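Local coordinates for protein condensin complex subunit 3 (Schizosaccharomyces pombe, PDB 5OQR) that serves as a regulatory subunit of condensin, the complex required to convert interphase chromatin into condensed, mitotic-like chromosomes, at residues A[527-532]-A[567-572]. Numbering follows the deposited sequence.
Sequences LYLHCY and SSILFE
Tyr532 reaches across from helix 518-534 and lays a ring face against the branched side chain of Ile569, a worked example of how one long aromatic residue can bridge helices that are neighbours in space in a HEAT-repeat solenoid. The two segments run nearly parallel, their axes 26° apart and 11.0 Å from each other at closest approach. With CG anti to the backbone N (chi1 -172°), the tyrosine extends away from its own helix. Ile569 CB sits over the middle of one ring face in a CH-pi contact, 3.8 Å from the centroid. The isoleucine's CG2, which is anti to the carbonyl carbon, lies over the same face, 3.8 Å from Tyr532 CD1, while CD1 of Ile569 lies 4.3 Å from Leu529 CD2, an apolar contact. Farther along, the phenol slides past Glu572, whose extended chain runs the opposite way: Tyr532 OH lies 3.8 Å from Glu572 CB, and the carboxylate stands at the ring's edge, its plane 89° from that of the ring. A leucine in place of Tyr532 would probably lose the flat surface against which Ile569 packs and open a gap beside Glu572. The Tyr532 ring also makes a cation-pi contact with Lys540. Ile544 of the intervening helix 537-554 touches both Tyr532 and Ile569, so this helix packs against the join between helix 518-534, whose segment 527-532 lies in HEAT repeat 8, and helix 563-574, the next but one in the chain.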
loop_
_atom_site.group_PDB
_atom_site.type_symbol
_atom_site.label_atom_id
_atom_site.label_comp_id
_atom_site.label_asym_id
_atom_site.label_seq_id
_atom_site.Cartn_x
_atom_site.Cartn_y
_atom_site.Cartn_z
ATOM N N LEU A 527 -18.860 14.727 -31.121
ATOM C CA LEU A 527 -17.767 13.977 -31.729
ATOM C C LEU A 527 -17.206 12.948 -30.758
ATOM O O LEU A 527 -17.038 11.774 -31.104
ATOM C CB LEU A 527 -16.672 14.938 -32.187
ATOM C CG LEU A 527 -15.416 14.302 -32.788
ATOM C CD1 LEU A 527 -15.752 13.548 -34.062
ATOM C CD2 LEU A 527 -14.378 15.362 -33.052
ATOM N N TYR A 528 -16.910 13.373 -29.529
ATOM C CA TYR A 528 -16.321 12.464 -28.556
ATOM C C TYR A 528 -17.306 11.412 -28.068
ATOM O O TYR A 528 -16.875 10.365 -27.575
ATOM C CB TYR A 528 -15.761 13.265 -27.385
ATOM C CG TYR A 528 -14.525 14.035 -27.775
ATOM C CD1 TYR A 528 -14.583 15.393 -28.037
ATOM C CD2 TYR A 528 -13.306 13.390 -27.913
ATOM C CE1 TYR A 528 -13.455 16.094 -28.407
ATOM C CE2 TYR A 528 -12.174 14.078 -28.282
ATOM C CZ TYR A 528 -12.251 15.427 -28.529
ATOM O OH TYR A 528 -11.118 16.110 -28.895
ATOM N N LEU A 529 -18.611 11.658 -28.191
ATOM C CA LEU A 529 -19.580 10.592 -27.962
ATOM C C LEU A 529 -19.558 9.591 -29.108
ATOM O O LEU A 529 -19.629 8.378 -28.884
ATOM C CB LEU A 529 -20.979 11.178 -27.788
ATOM C CG LEU A 529 -21.160 12.107 -26.590
ATOM C CD1 LEU A 529 -22.483 12.833 -26.686
ATOM C CD2 LEU A 529 -21.070 11.330 -25.285
ATOM N N HIS A 530 -19.456 10.084 -30.344
ATOM C CA HIS A 530 -19.296 9.195 -31.490
ATOM C C HIS A 530 -17.994 8.411 -31.405
ATOM O O HIS A 530 -17.913 7.284 -31.905
ATOM C CB HIS A 530 -19.348 10.004 -32.785
ATOM C CG HIS A 530 -19.253 9.170 -34.024
ATOM N ND1 HIS A 530 -18.106 9.095 -34.785
ATOM C CD2 HIS A 530 -20.161 8.372 -34.633
ATOM C CE1 HIS A 530 -18.313 8.289 -35.810
ATOM N NE2 HIS A 530 -19.551 7.837 -35.742
ATOM N N CYS A 531 -16.968 8.982 -30.772
ATOM C CA CYS A 531 -15.713 8.257 -30.603
ATOM C C CYS A 531 -15.885 7.062 -29.677
ATOM O O CYS A 531 -15.255 6.019 -29.879
ATOM C CB CYS A 531 -14.631 9.195 -30.065
ATOM S SG CYS A 531 -13.946 10.334 -31.289
ATOM N N TYR A 532 -16.733 7.187 -28.656
ATOM C CA TYR A 532 -16.846 6.117 -27.672
ATOM C C TYR A 532 -17.601 4.919 -28.233
ATOM O O TYR A 532 -17.169 3.772 -28.075
ATOM C CB TYR A 532 -17.532 6.624 -26.407
ATOM C CG TYR A 532 -17.489 5.607 -25.295
ATOM C CD1 TYR A 532 -18.427 4.588 -25.226
ATOM C CD2 TYR A 532 -16.498 5.649 -24.330
ATOM C CE1 TYR A 532 -18.385 3.647 -24.226
ATOM C CE2 TYR A 532 -16.447 4.712 -23.322
ATOM C CZ TYR A 532 -17.394 3.714 -23.276
ATOM O OH TYR A 532 -17.354 2.773 -22.277
ATOM N N SER A 567 -23.249 10.380 -19.016
ATOM C CA SER A 567 -23.430 9.389 -17.961
ATOM C C SER A 567 -23.499 7.984 -18.541
ATOM O O SER A 567 -22.995 7.029 -17.939
ATOM C CB SER A 567 -24.693 9.706 -17.163
ATOM O OG SER A 567 -24.615 10.991 -16.574
ATOM N N SER A 568 -24.108 7.840 -19.717
ATOM C CA SER A 568 -24.218 6.529 -20.347
ATOM C C SER A 568 -22.845 5.914 -20.588
ATOM O O SER A 568 -22.588 4.770 -20.194
ATOM C CB SER A 568 -24.992 6.646 -21.657
ATOM O OG SER A 568 -24.975 5.421 -22.367
ATOM N N ILE A 569 -21.945 6.655 -21.240
ATOM C CA ILE A 569 -20.630 6.098 -21.544
ATOM C C ILE A 569 -19.850 5.845 -20.263
ATOM O O ILE A 569 -19.041 4.913 -20.197
ATOM C CB ILE A 569 -19.850 7.012 -22.510
ATOM C CG1 ILE A 569 -19.483 8.341 -21.846
ATOM C CG2 ILE A 569 -20.666 7.271 -23.767
ATOM C CD1 ILE A 569 -18.462 9.132 -22.610
ATOM N N LEU A 570 -20.077 6.656 -19.228
ATOM C CA LEU A 570 -19.439 6.407 -17.940
ATOM C C LEU A 570 -19.946 5.110 -17.319
ATOM O O LEU A 570 -19.170 4.366 -16.709
ATOM C CB LEU A 570 -19.680 7.585 -16.998
ATOM C CG LEU A 570 -18.932 8.879 -17.323
ATOM C CD1 LEU A 570 -19.457 10.027 -16.482
ATOM C CD2 LEU A 570 -17.438 8.710 -17.100
ATOM N N PHE A 571 -21.244 4.824 -17.457
ATOM C CA PHE A 571 -21.772 3.542 -17.002
ATOM C C PHE A 571 -21.190 2.397 -17.816
ATOM O O PHE A 571 -20.682 1.417 -17.260
ATOM C CB PHE A 571 -23.301 3.522 -17.102
ATOM C CG PHE A 571 -23.992 4.343 -16.062
ATOM C CD1 PHE A 571 -23.774 4.107 -14.718
ATOM C CD2 PHE A 571 -24.879 5.341 -16.427
ATOM C CE1 PHE A 571 -24.413 4.861 -13.759
ATOM C CE2 PHE A 571 -25.520 6.096 -15.472
ATOM C CZ PHE A 571 -25.287 5.853 -14.136
ATOM N N GLU A 572 -21.267 2.503 -19.142
ATOM C CA GLU A 572 -20.779 1.437 -20.007
ATOM C C GLU A 572 -19.312 1.139 -19.731
ATOM O O GLU A 572 -18.912 -0.027 -19.625
ATOM C CB GLU A 572 -20.990 1.828 -21.469
ATOM C CG GLU A 572 -20.881 0.679 -22.447
ATOM C CD GLU A 572 -21.247 1.090 -23.858
ATOM O OE1 GLU A 572 -20.680 0.520 -24.813
ATOM O OE2 GLU A 572 -22.100 1.990 -24.011
#